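Local coordinates for protein beta-galactosidase (Trichoderma reesei, PDB 3OG2) that probably hydrolyses terminal non-reducing beta-D-galactose residues in beta-D-galactosides, as a member of glycoside hydrolase family 35, at residues Ala478-Leu483 against Ser544-Met549; Ala507-Ile512 against Gln538-Gly543; Gln727-Thr732 against Asp806-Ser811; Arg747-Phe752 against Ser763-Asp768. All coordinates share one frame; numbering follows the deposited sequence.

Contact 1 of 4, residues Ala478-Leu483 against Ser544-Met549; sequences AEKTVL and SLVIYM
The ammonium nitrogen NZ of Lys480 donates to Tyr548 OH at 2.9 Å and also makes a salt bridge with Asp640 OD1; Asp640 OD2 in turn is hydrogen-bonded to the tyrosine hydroxyl. This polar triangle sits on one face of a mixed five-stranded sheet, over the one parallel pair in it, strands 481-487 and 545-551. Lys480 CG lies between the backbone N and the carbonyl carbon (chi1 52°), and the extended chain beyond it passes Val546, with CD 4.0 Å from Val546 CG2, before meeting the tyrosine at about a right angle. On the same face Val482 CG1 packs 3.7 Å from Tyr548 CE1. A phenylalanine here would probably leave Lys480 NZ and Asp640 OD2 without the hydroxyl they share.

The backbones are joined in parallel fashion: Val546 straddles Val482, its N bonding to Thr481 O at 2.8 Å and its O receiving Leu483 N. Leu483 O then takes Tyr548 N at 2.9 Å and lies in the plane of the tyrosine ring, at its edge. The opposite face is mainly apolar beyond Thr481. There Leu483 lies beside Ile547, whose side chain is modelled in two positions, and Phe462 and Leu464 pack over this side. At the start of the pair a water joins Thr481 OG1 to Ser544 OG, which lies 2.7 Å from it.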
loop_
_atom_site.group_PDB
_atom_site.type_symbol
_atom_site.label_atom_id
_atom_site.label_comp_id
_atom_site.label_asym_id
_atom_site.label_seq_id
_atom_site.Cartn_x
_atom_site.Cartn_y
_atom_site.Cartn_z
ATOM N N ALA A 478 10.265 12.912 -34.498
ATOM C CA ALA A 478 10.071 13.561 -35.809
ATOM C C ALA A 478 11.103 13.111 -36.837
ATOM O O ALA A 478 10.859 13.166 -38.043
ATOM C CB ALA A 478 10.061 15.056 -35.594
ATOM N N GLU A 479 12.275 12.628 -36.452
ATOM C CA GLU A 479 13.355 12.369 -37.403
ATOM C C GLU A 479 13.821 10.921 -37.365
ATOM O O GLU A 479 14.570 10.416 -38.205
ATOM C CB GLU A 479 14.461 13.373 -37.068
ATOM C CG GLU A 479 15.112 13.265 -35.723
ATOM C CD GLU A 479 14.344 13.645 -34.483
ATOM O OE1 GLU A 479 13.221 13.181 -34.216
ATOM O OE2 GLU A 479 14.860 14.456 -33.669
ATOM N N LYS A 480 13.407 10.175 -36.367
ATOM C CA LYS A 480 13.822 8.804 -36.181
ATOM C C LYS A 480 12.707 8.051 -35.411
ATOM O O LYS A 480 11.914 8.671 -34.704
ATOM C CB LYS A 480 15.124 8.628 -35.418
ATOM C CG LYS A 480 15.365 9.286 -34.076
ATOM C CD LYS A 480 16.636 8.842 -33.359
ATOM C CE LYS A 480 16.943 9.557 -32.033
ATOM N NZ LYS A 480 18.224 8.999 -31.409
ATOM N N THR A 481 12.712 6.745 -35.551
ATOM C CA THR A 481 11.938 5.861 -34.666
ATOM C C THR A 481 12.920 5.161 -33.752
ATOM O O THR A 481 13.951 4.699 -34.242
ATOM C CB THR A 481 11.117 4.859 -35.493
ATOM O OG1 THR A 481 10.178 5.575 -36.309
ATOM C CG2 THR A 481 10.288 3.917 -34.642
ATOM N N VAL A 482 12.636 5.118 -32.459
ATOM C CA VAL A 482 13.547 4.498 -31.511
ATOM C C VAL A 482 12.894 3.282 -30.921
ATOM O O VAL A 482 11.695 3.340 -30.560
ATOM C CB VAL A 482 13.874 5.520 -30.409
ATOM C CG1 VAL A 482 14.529 4.817 -29.234
ATOM C CG2 VAL A 482 14.771 6.593 -30.978
ATOM N N LEU A 483 13.626 2.185 -30.802
ATOM C CA LEU A 483 13.174 0.951 -30.174
ATOM C C LEU A 483 14.232 0.563 -29.125
ATOM O O LEU A 483 15.422 0.600 -29.457
ATOM C CB LEU A 483 13.073 -0.146 -31.239
ATOM C CG LEU A 483 12.812 -1.557 -30.736
ATOM C CD1 LEU A 483 11.449 -1.678 -30.043
ATOM C CD2 LEU A 483 12.884 -2.545 -31.915
ATOM N N SER A 544 15.653 4.995 -40.822
ATOM C CA SER A 544 15.345 5.939 -39.767
ATOM C C SER A 544 14.960 5.241 -38.453
ATOM O O SER A 544 14.572 5.939 -37.512
ATOM C CB SER A 544 14.237 6.921 -40.162
ATOM O OG SER A 544 12.992 6.283 -40.339
ATOM N N LEU A 545 15.109 3.941 -38.386
ATOM C CA LEU A 545 14.896 3.174 -37.140
ATOM C C LEU A 545 16.223 3.021 -36.403
ATOM O O LEU A 545 17.219 2.616 -36.981
ATOM C CB LEU A 545 14.331 1.798 -37.517
ATOM C CG LEU A 545 14.133 0.843 -36.313
ATOM C CD1 LEU A 545 13.113 1.383 -35.324
ATOM C CD2 LEU A 545 13.770 -0.545 -36.770
ATOM N N VAL A 546 16.257 3.378 -35.131
ATOM C CA VAL A 546 17.449 3.211 -34.291
ATOM C C VAL A 546 17.077 2.277 -33.152
ATOM O O VAL A 546 16.104 2.537 -32.452
ATOM C CB VAL A 546 17.932 4.547 -33.749
ATOM C CG1 VAL A 546 19.165 4.258 -32.909
ATOM C CG2 VAL A 546 18.171 5.517 -34.906
ATOM N N ILE A 547 17.831 1.179 -33.049
ATOM C CA ILE A 547 17.561 0.199 -31.999
ATOM C C ILE A 547 18.688 0.254 -30.962
ATOM O O ILE A 547 19.858 0.134 -31.346
ATOM C CB ILE A 547 17.372 -1.229 -32.541
ATOM C CG1 ILE A 547 16.477 -1.249 -33.781
ATOM C CG2 ILE A 547 16.817 -2.103 -31.423
ATOM C CD1 ILE A 547 17.194 -1.465 -35.110
ATOM N N TYR A 548 18.269 0.443 -29.716
ATOM C CA TYR A 548 19.178 0.426 -28.566
ATOM C C TYR A 548 19.010 -0.904 -27.894
ATOM O O TYR A 548 17.878 -1.257 -27.492
ATOM C CB TYR A 548 18.818 1.557 -27.612
ATOM C CG TYR A 548 18.982 2.943 -28.178
ATOM C CD1 TYR A 548 18.060 3.458 -29.095
ATOM C CD2 TYR A 548 20.028 3.781 -27.825
ATOM C CE1 TYR A 548 18.185 4.723 -29.626
ATOM C CE2 TYR A 548 20.164 5.065 -28.362
ATOM C CZ TYR A 548 19.245 5.535 -29.274
ATOM O OH TYR A 548 19.349 6.816 -29.793
ATOM N N MET A 549 20.093 -1.678 -27.774
ATOM C CA MET A 549 20.071 -3.044 -27.249
ATOM C C MET A 549 20.822 -3.051 -25.929
ATOM O O MET A 549 22.054 -2.857 -25.969
ATOM C CB MET A 549 20.718 -3.966 -28.260
ATOM C CG MET A 549 19.835 -4.194 -29.509
ATOM S SD MET A 549 20.841 -4.794 -30.899
ATOM C CE MET A 549 21.301 -3.217 -31.592
HETATM O O HOH W 1 11.107 6.913 -38.556
#

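Contact 2 of 4, residues Ala507-Ile512 against Gln538-Gly543; sequences AKAKKI and QVVQLG
Lys510 and Gln541 form the hydrogen-bonded pair of this antiparallel contact: Lys510 N donates to Gln541 O, and Gln541 N returns a nearly straight bond to Lys510 O at 2.8 Å (172° at the hydrogen). A third backbone bond, Ile512 N to Val539 O, also spans 2.8 Å, with the donor tilted 26° from the carbonyl plane. Where direct bonding stops, a water takes over, donating to Lys508 O and Gln541 O and accepting from Gly543 N.

Among side-chain polar bonds, the extended Gln541 chain turns its amide back to the residue just past the end of its own strand, NE2 reaching Gly543 O at 2.8 Å. An alanine at Gln541 would probably leave Gly543 O without this donor and open a gap beside Ile512 CD1, which OE1 approaches to 4.2 Å.

The apolar contacts lie on both faces. Ala509 CB presses on Leu542 CD2 at 3.3 Å, tighter than usual for two carbons, while Ile512 CB rests 4.0 Å from Val539 CG1. Leu638 packs on both Ile512 and Val539.

Strand 510-513 is outermost in its sheet within this chain, and the arrangement is that of an antiparallel edge strand added to the mixed five-stranded sheet of beta-galactosidase domain 2.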
loop_
_atom_site.group_PDB
_atom_site.type_symbol
_atom_site.label_atom_id
_atom_site.label_comp_id
_atom_site.label_asym_id
_atom_site.label_seq_id
_atom_site.Cartn_x
_atom_site.Cartn_y
_atom_site.Cartn_z
ATOM N N ALA A 507 20.695 1.420 -49.457
ATOM C CA ALA A 507 20.786 1.632 -48.010
ATOM C C ALA A 507 21.204 0.383 -47.241
ATOM O O ALA A 507 20.875 -0.743 -47.636
ATOM C CB ALA A 507 19.445 2.139 -47.495
ATOM N N LYS A 508 21.934 0.546 -46.135
ATOM C CA LYS A 508 22.294 -0.610 -45.325
ATOM C C LYS A 508 22.383 -0.287 -43.848
ATOM O O LYS A 508 22.441 0.882 -43.483
ATOM C CB LYS A 508 23.689 -1.125 -45.679
ATOM C CG LYS A 508 24.614 0.069 -45.894
ATOM C CD LYS A 508 25.851 -0.394 -46.663
ATOM C CE LYS A 508 26.882 0.716 -46.803
ATOM N NZ LYS A 508 27.994 0.619 -45.829
ATOM N N ALA A 509 22.417 -1.362 -43.069
ATOM C CA ALA A 509 22.516 -1.169 -41.636
ATOM C C ALA A 509 23.781 -0.421 -41.253
ATOM O O ALA A 509 24.819 -0.594 -41.888
ATOM C CB ALA A 509 22.480 -2.547 -40.978
ATOM N N LYS A 510 23.697 0.374 -40.183
ATOM C CA LYS A 510 24.886 1.067 -39.667
ATOM C C LYS A 510 25.051 0.747 -38.186
ATOM O O LYS A 510 24.148 0.976 -37.406
ATOM C CB LYS A 510 24.795 2.579 -39.898
ATOM C CG LYS A 510 26.081 3.336 -39.598
ATOM C CD LYS A 510 26.041 4.814 -39.959
ATOM C CE LYS A 510 27.064 5.622 -39.187
ATOM N NZ LYS A 510 28.397 4.953 -39.149
ATOM N N LYS A 511 26.209 0.219 -37.820
ATOM C CA LYS A 511 26.519 -0.051 -36.424
ATOM C C LYS A 511 26.973 1.244 -35.784
ATOM O O LYS A 511 27.925 1.814 -36.298
ATOM C CB LYS A 511 27.623 -1.090 -36.282
ATOM C CG LYS A 511 27.213 -2.472 -36.743
ATOM C CD LYS A 511 28.331 -3.505 -36.573
ATOM C CE LYS A 511 27.752 -4.846 -37.019
ATOM N NZ LYS A 511 28.695 -5.976 -36.918
ATOM N N ILE A 512 26.324 1.669 -34.744
ATOM C CA ILE A 512 26.663 2.948 -34.119
ATOM C C ILE A 512 27.458 2.744 -32.842
ATOM O O ILE A 512 28.458 3.455 -32.616
ATOM C CB ILE A 512 25.387 3.747 -33.820
ATOM C CG1 ILE A 512 24.468 3.857 -35.043
ATOM C CG2 ILE A 512 25.681 5.138 -33.267
ATOM C CD1 ILE A 512 25.095 4.700 -36.132
ATOM N N GLN A 538 24.554 -1.925 -27.297
ATOM C CA GLN A 538 24.736 -1.976 -28.725
ATOM C C GLN A 538 23.686 -1.052 -29.377
ATOM O O GLN A 538 22.542 -0.999 -28.901
ATOM C CB GLN A 538 24.525 -3.394 -29.279
ATOM C CG GLN A 538 25.184 -4.486 -28.460
ATOM C CD GLN A 538 26.695 -4.401 -28.472
ATOM O OE1 GLN A 538 27.282 -4.621 -29.567
ATOM N NE2 GLN A 538 27.333 -4.160 -27.312
ATOM N N VAL A 539 24.059 -0.362 -30.439
ATOM C CA VAL A 539 23.091 0.513 -31.097
ATOM C C VAL A 539 23.301 0.313 -32.590
ATOM O O VAL A 539 24.431 0.403 -33.072
ATOM C CB VAL A 539 23.266 2.002 -30.740
ATOM C CG1 VAL A 539 22.218 2.886 -31.453
ATOM C CG2 VAL A 539 23.185 2.240 -29.240
ATOM N N VAL A 540 22.220 0.083 -33.312
ATOM C CA VAL A 540 22.236 -0.066 -34.756
ATOM C C VAL A 540 21.155 0.826 -35.370
ATOM O O VAL A 540 20.041 0.927 -34.842
ATOM C CB VAL A 540 22.004 -1.541 -35.187
ATOM C CG1 VAL A 540 21.896 -1.648 -36.719
ATOM C CG2 VAL A 540 23.111 -2.422 -34.633
ATOM N N GLN A 541 21.501 1.464 -36.477
ATOM C CA GLN A 541 20.562 2.276 -37.237
ATOM C C GLN A 541 20.205 1.564 -38.548
ATOM O O GLN A 541 21.095 1.142 -39.297
ATOM C CB GLN A 541 21.176 3.635 -37.561
ATOM C CG GLN A 541 20.182 4.447 -38.397
ATOM C CD GLN A 541 20.678 5.848 -38.641
ATOM O OE1 GLN A 541 21.826 6.115 -38.285
ATOM N NE2 GLN A 541 19.854 6.714 -39.236
ATOM N N LEU A 542 18.917 1.387 -38.796
ATOM C CA LEU A 542 18.377 0.813 -40.018
ATOM C C LEU A 542 17.468 1.834 -40.678
ATOM O O LEU A 542 16.307 2.009 -40.311
ATOM C CB LEU A 542 17.614 -0.481 -39.753
ATOM C CG LEU A 542 18.264 -1.568 -38.898
ATOM C CD1 LEU A 542 17.286 -2.712 -38.669
ATOM C CD2 LEU A 542 19.548 -2.061 -39.542
ATOM N N GLY A 543 17.934 2.549 -41.678
ATOM C CA GLY A 543 17.106 3.634 -42.199
ATOM C C GLY A 543 16.926 4.658 -41.093
ATOM O O GLY A 543 17.874 5.139 -40.479
HETATM O O HOH W 2 20.832 2.524 -42.208
#

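Contact 3 of 4, residues Gln727-Thr732 against Asp806-Ser811; sequences QLFLST and DYALTS
Phe729 lies against Ala808 and Asp806 in an antiparallel pair of strands, 726-733 and 803-811, which belong to the three-stranded sheet of an all-beta, sandwich-like domain. Its CB is 4.2 Å from Ala808 CB across a hydrogen-bonded pair. CG stands anti to the backbone N (chi1 163°), and the CD2-CE2 edge of the ring faces the neighbouring strand. CD2 comes within 3.9 Å of Ala808 N, which lies near the ring plane, and is equally close to Tyr807 CA. Farther out, CE2 meets the carboxylate of Asp806, with OD2 at the ring edge and 4.1 Å away. The ring and carboxylate planes stand 85° apart. Asn762 and Ser764, on the third strand, also touch the phenylalanine, and a bound NAG sugar lies about 5 Å from its side chain.

The backbones bond in the alternating antiparallel pattern. Phe729 N and Ala808 O are 2.8 Å apart, Gln727 pairs with Thr810 in both directions, and Ser731 N reaches Asp806 O, whereas the return bond from Asp806 N is weak.

On the other face Leu728, Leu730, Tyr807 and Leu809 line up. Leu730 CD1 packs 4.0 Å from Tyr807 CB, and Leu728 and Leu730 also touch strand 775-782 of the facing antiparallel sheet. The tyrosine hydroxyl is hydrogen-bonded to Trp821 NE1. On the Phe729 side, a water donates to Gln727 O at 3.0 Å and is also hydrogen-bonded to Thr810 OG1.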
loop_
_atom_site.group_PDB
_atom_site.type_symbol
_atom_site.label_atom_id
_atom_site.label_comp_id
_atom_site.label_asym_id
_atom_site.label_seq_id
_atom_site.Cartn_x
_atom_site.Cartn_y
_atom_site.Cartn_z
ATOM N N GLN A 727 -10.467 -13.933 45.550
ATOM C CA GLN A 727 -9.920 -14.473 44.334
ATOM C C GLN A 727 -10.616 -13.750 43.180
ATOM O O GLN A 727 -11.839 -13.698 43.132
ATOM C CB GLN A 727 -10.172 -15.976 44.259
ATOM C CG GLN A 727 -9.494 -16.760 45.401
ATOM C CD GLN A 727 -8.003 -16.636 45.541
ATOM O OE1 GLN A 727 -7.493 -16.817 46.683
ATOM N NE2 GLN A 727 -7.281 -16.348 44.451
ATOM N N LEU A 728 -9.808 -13.228 42.275
ATOM C CA LEU A 728 -10.331 -12.531 41.113
ATOM C C LEU A 728 -10.005 -13.289 39.828
ATOM O O LEU A 728 -8.854 -13.663 39.575
ATOM C CB LEU A 728 -9.638 -11.151 41.037
ATOM C CG LEU A 728 -9.979 -10.337 39.791
ATOM C CD1 LEU A 728 -11.455 -9.951 39.826
ATOM C CD2 LEU A 728 -9.038 -9.121 39.780
ATOM N N PHE A 729 -11.005 -13.506 39.013
ATOM C CA PHE A 729 -10.895 -14.090 37.681
ATOM C C PHE A 729 -11.202 -12.947 36.756
ATOM O O PHE A 729 -12.244 -12.281 36.967
ATOM C CB PHE A 729 -11.913 -15.237 37.488
ATOM C CG PHE A 729 -12.100 -15.568 36.023
ATOM C CD1 PHE A 729 -11.055 -16.168 35.337
ATOM C CD2 PHE A 729 -13.296 -15.281 35.383
ATOM C CE1 PHE A 729 -11.215 -16.477 34.006
ATOM C CE2 PHE A 729 -13.467 -15.601 34.046
ATOM C CZ PHE A 729 -12.423 -16.218 33.371
ATOM N N LEU A 730 -10.363 -12.698 35.789
ATOM C CA LEU A 730 -10.598 -11.627 34.839
ATOM C C LEU A 730 -10.285 -12.051 33.416
ATOM O O LEU A 730 -9.184 -12.465 33.097
ATOM C CB LEU A 730 -9.686 -10.500 35.263
ATOM C CG LEU A 730 -9.907 -9.131 34.769
ATOM C CD1 LEU A 730 -11.271 -8.517 35.122
ATOM C CD2 LEU A 730 -8.783 -8.261 35.354
ATOM N N SER A 731 -11.282 -11.999 32.547
ATOM C CA SER A 731 -11.138 -12.352 31.148
ATOM C C SER A 731 -11.131 -11.081 30.330
ATOM O O SER A 731 -12.142 -10.345 30.324
ATOM C CB SER A 731 -12.269 -13.317 30.767
ATOM O OG SER A 731 -12.159 -13.700 29.405
ATOM N N THR A 732 -9.982 -10.778 29.734
ATOM C CA THR A 732 -9.840 -9.547 28.937
ATOM C C THR A 732 -9.662 -9.844 27.478
ATOM O O THR A 732 -9.217 -10.926 27.064
ATOM C CB THR A 732 -8.680 -8.663 29.472
ATOM O OG1 THR A 732 -7.453 -9.448 29.452
ATOM C CG2 THR A 732 -8.935 -8.159 30.880
ATOM N N ASP A 806 -15.475 -11.154 30.947
ATOM C CA ASP A 806 -16.072 -11.882 32.057
ATOM C C ASP A 806 -15.195 -11.627 33.259
ATOM O O ASP A 806 -14.003 -11.282 33.142
ATOM C CB ASP A 806 -16.092 -13.402 31.796
ATOM C CG ASP A 806 -17.101 -14.146 32.637
ATOM O OD1 ASP A 806 -17.819 -13.502 33.434
ATOM O OD2 ASP A 806 -17.208 -15.372 32.464
ATOM N N TYR A 807 -15.741 -11.797 34.443
ATOM C CA TYR A 807 -14.979 -11.735 35.678
ATOM C C TYR A 807 -15.749 -12.463 36.772
ATOM O O TYR A 807 -16.941 -12.660 36.687
ATOM C CB TYR A 807 -14.731 -10.281 36.106
ATOM C CG TYR A 807 -15.958 -9.503 36.488
ATOM C CD1 TYR A 807 -16.456 -9.474 37.814
ATOM C CD2 TYR A 807 -16.652 -8.768 35.534
ATOM C CE1 TYR A 807 -17.581 -8.777 38.181
ATOM C CE2 TYR A 807 -17.785 -8.040 35.874
ATOM C CZ TYR A 807 -18.231 -8.064 37.174
ATOM O OH TYR A 807 -19.332 -7.322 37.496
ATOM N N ALA A 808 -15.017 -12.736 37.839
ATOM C CA ALA A 808 -15.669 -13.302 39.021
ATOM C C ALA A 808 -14.776 -12.896 40.197
ATOM O O ALA A 808 -13.552 -13.088 40.133
ATOM C CB ALA A 808 -15.787 -14.810 38.972
ATOM N N LEU A 809 -15.360 -12.360 41.218
ATOM C CA LEU A 809 -14.610 -12.011 42.435
ATOM C C LEU A 809 -15.258 -12.807 43.560
ATOM O O LEU A 809 -16.476 -12.674 43.775
ATOM C CB LEU A 809 -14.737 -10.513 42.689
ATOM C CG LEU A 809 -13.947 -10.042 43.930
ATOM C CD1 LEU A 809 -12.455 -10.339 43.838
ATOM C CD2 LEU A 809 -14.164 -8.539 44.114
ATOM N N THR A 810 -14.486 -13.614 44.269
ATOM C CA THR A 810 -15.067 -14.494 45.268
ATOM C C THR A 810 -14.312 -14.308 46.592
ATOM O O THR A 810 -13.096 -14.077 46.604
ATOM C CB THR A 810 -15.037 -15.983 44.838
ATOM O OG1 THR A 810 -13.699 -16.274 44.389
ATOM C CG2 THR A 810 -15.979 -16.312 43.686
ATOM N N SER A 811 -15.089 -14.411 47.678
ATOM C CA SER A 811 -14.486 -14.384 48.980
ATOM C C SER A 811 -13.857 -15.743 49.276
ATOM O O SER A 811 -14.027 -16.734 48.537
ATOM C CB SER A 811 -15.529 -14.083 50.071
ATOM O OG SER A 811 -16.194 -15.316 50.383
HETATM O O HOH W 3 -13.060 -15.869 41.481
#

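Contact 4 of 4, residues Arg747-Phe752 against Ser763-Asp768; sequences RFIGSF and SSYTLD
Arg747 grips the backbone carbonyl of Asp768 with both terminal nitrogens: NH1 lies 2.9 Å and NH2 3.1 Å from the single oxygen Asp768 O, which sits close to the guanidinium plane. Beside this grip Ile749 CG2 presses on the start of the Tyr765 side chain, 3.5 Å from CG, and Ile749 CD1 reaches Leu767 CD2 at 3.9 Å. The Tyr765 ring goes on past Gly750, CE1 3.7 Å from Gly750 CA, until its OH lies beside the backbone carbons of Gly750 and Ser751. Gly750 has no side chain here, and a CB would lie in the space Tyr765 CE1 occupies.

In the next shell, a water lies beside the grip: it donates to Thr766 O, accepts from Asp768 N and takes a weak bond from Arg747 NH1. The bend at chi3 (-40°) swings the arginine NE out of the extended line. Ile749 and Gly750 both face Val742 in a classic beta bulge, and the Phe748 ring has Gly750 N over its centre, 3.6 Å above the plane.

Farther out, the two strands belong to different sheets, 747-752 ending the five-stranded one and 760-767 the three-stranded one. They run roughly antiparallel with their axes 7.7 Å apart at the closest, so side chains fill the space between these two outer strands of the sandwich.

The Asp768 carboxylate is turned to Arg725, with which OD2 forms a salt bridge. In this contact the positive charge of Arg747 is met by a peptide oxygen, which two N-H groups would probably polarise.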
loop_
_atom_site.group_PDB
_atom_site.type_symbol
_atom_site.label_atom_id
_atom_site.label_comp_id
_atom_site.label_asym_id
_atom_site.label_seq_id
_atom_site.Cartn_x
_atom_site.Cartn_y
_atom_site.Cartn_z
ATOM N N ARG A 747 -1.592 -0.916 44.523
ATOM C CA ARG A 747 -0.801 -2.150 44.536
ATOM C C ARG A 747 -0.862 -2.867 43.202
ATOM O O ARG A 747 -1.920 -3.231 42.725
ATOM C CB ARG A 747 -1.312 -3.101 45.643
ATOM C CG ARG A 747 -0.476 -4.385 45.712
ATOM C CD ARG A 747 -1.083 -5.504 46.561
ATOM N NE ARG A 747 -1.740 -5.115 47.814
ATOM C CZ ARG A 747 -2.614 -5.883 48.491
ATOM N NH1 ARG A 747 -2.872 -7.071 47.986
ATOM N NH2 ARG A 747 -3.199 -5.497 49.631
ATOM N N PHE A 748 0.285 -3.092 42.572
ATOM C CA PHE A 748 0.317 -3.821 41.309
ATOM C C PHE A 748 -0.047 -5.269 41.601
ATOM O O PHE A 748 0.518 -5.933 42.473
ATOM C CB PHE A 748 1.702 -3.717 40.705
ATOM C CG PHE A 748 1.809 -4.524 39.408
ATOM C CD1 PHE A 748 1.013 -4.261 38.316
ATOM C CD2 PHE A 748 2.755 -5.538 39.323
ATOM C CE1 PHE A 748 1.126 -4.964 37.111
ATOM C CE2 PHE A 748 2.874 -6.285 38.157
ATOM C CZ PHE A 748 2.068 -6.007 37.032
ATOM N N ILE A 749 -1.002 -5.779 40.813
ATOM C CA ILE A 749 -1.429 -7.181 40.975
ATOM C C ILE A 749 -0.827 -8.019 39.889
ATOM O O ILE A 749 -0.313 -9.123 40.165
ATOM C CB ILE A 749 -2.961 -7.231 40.954
ATOM C CG1 ILE A 749 -3.535 -6.465 42.153
ATOM C CG2 ILE A 749 -3.534 -8.639 40.927
ATOM C CD1 ILE A 749 -3.190 -7.110 43.459
ATOM N N GLY A 750 -0.855 -7.613 38.630
ATOM C CA GLY A 750 -0.286 -8.500 37.614
ATOM C C GLY A 750 -0.621 -7.979 36.218
ATOM O O GLY A 750 -1.464 -7.132 36.063
ATOM N N SER A 751 0.078 -8.537 35.240
ATOM C CA SER A 751 -0.189 -8.237 33.853
ATOM C C SER A 751 -0.322 -9.525 33.037
ATOM O O SER A 751 0.394 -10.519 33.304
ATOM C CB SER A 751 0.993 -7.466 33.204
ATOM O OG SER A 751 1.030 -6.158 33.740
ATOM N N PHE A 752 -1.198 -9.462 32.049
ATOM C CA PHE A 752 -1.095 -10.391 30.920
ATOM C C PHE A 752 -0.172 -9.730 29.908
ATOM O O PHE A 752 -0.542 -8.673 29.358
ATOM C CB PHE A 752 -2.482 -10.637 30.324
ATOM C CG PHE A 752 -2.334 -11.471 29.063
ATOM C CD1 PHE A 752 -1.914 -12.794 29.125
ATOM C CD2 PHE A 752 -2.621 -10.923 27.841
ATOM C CE1 PHE A 752 -1.781 -13.550 27.973
ATOM C CE2 PHE A 752 -2.508 -11.667 26.666
ATOM C CZ PHE A 752 -2.096 -12.999 26.748
ATOM N N SER A 763 -7.146 -14.466 33.187
ATOM C CA SER A 763 -6.185 -14.317 34.259
ATOM C C SER A 763 -6.842 -14.540 35.604
ATOM O O SER A 763 -7.982 -14.157 35.859
ATOM C CB SER A 763 -5.622 -12.898 34.182
ATOM O OG SER A 763 -5.082 -12.616 32.883
ATOM N N SER A 764 -6.100 -15.133 36.525
ATOM C CA SER A 764 -6.554 -15.336 37.880
ATOM C C SER A 764 -5.577 -14.714 38.856
ATOM O O SER A 764 -4.378 -14.981 38.773
ATOM C CB SER A 764 -6.669 -16.849 38.114
ATOM O OG SER A 764 -7.769 -17.343 37.300
ATOM N N TYR A 765 -6.074 -13.905 39.768
ATOM C CA TYR A 765 -5.235 -13.192 40.693
ATOM C C TYR A 765 -5.790 -13.355 42.093
ATOM O O TYR A 765 -7.002 -13.464 42.310
ATOM C CB TYR A 765 -5.221 -11.701 40.317
ATOM C CG TYR A 765 -4.684 -11.333 38.947
ATOM C CD1 TYR A 765 -3.336 -11.536 38.599
ATOM C CD2 TYR A 765 -5.474 -10.775 37.944
ATOM C CE1 TYR A 765 -2.814 -11.208 37.347
ATOM C CE2 TYR A 765 -4.977 -10.437 36.674
ATOM C CZ TYR A 765 -3.646 -10.651 36.386
ATOM O OH TYR A 765 -3.156 -10.321 35.118
ATOM N N THR A 766 -4.917 -13.347 43.105
ATOM C CA THR A 766 -5.350 -13.307 44.481
ATOM C C THR A 766 -5.271 -11.863 44.968
ATOM O O THR A 766 -4.237 -11.189 44.746
ATOM C CB THR A 766 -4.442 -14.189 45.356
ATOM O OG1 THR A 766 -4.545 -15.537 44.855
ATOM C CG2 THR A 766 -4.843 -14.174 46.811
ATOM N N LEU A 767 -6.331 -11.422 45.616
ATOM C CA LEU A 767 -6.347 -10.085 46.223
ATOM C C LEU A 767 -6.251 -10.338 47.733
ATOM O O LEU A 767 -7.245 -10.682 48.368
ATOM C CB LEU A 767 -7.568 -9.260 45.846
ATOM C CG LEU A 767 -7.892 -9.216 44.326
ATOM C CD1 LEU A 767 -9.202 -8.431 44.126
ATOM C CD2 LEU A 767 -6.743 -8.641 43.515
ATOM N N ASP A 768 -5.044 -10.192 48.270
ATOM C CA ASP A 768 -4.822 -10.563 49.656
ATOM C C ASP A 768 -4.672 -9.378 50.583
ATOM O O ASP A 768 -4.459 -8.236 50.116
ATOM C CB ASP A 768 -3.502 -11.360 49.703
ATOM C CG ASP A 768 -3.394 -12.220 50.943
ATOM O OD1 ASP A 768 -4.366 -12.493 51.684
ATOM O OD2 ASP A 768 -2.248 -12.663 51.192
HETATM O O HOH W 4 -2.626 -9.536 46.519
#

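How the contacts relate
The four contacts form two pairs at opposite sides of the chain's centre. Contacts 1 and 2 have centres 10 Å apart and share one sheet: strands 538-542 and 545-551 are neighbours in it, with Met549 N 2.8 Å from Gln538 O. Contact 2 is nested in the loop closed by contact 1. Contacts 3 and 4 are likewise 10 Å apart and nested, meeting where Leu730 N lies 2.8 Å from Ser763 O; contact 4 joins that sheet to the antiparallel one that ends in strand 747-752. Between the pairs, the centres of contacts 1 and 3 are about 79 Å apart. All four lie away from the galactose-binding site, although glycan sugars approach contacts 3 and 4.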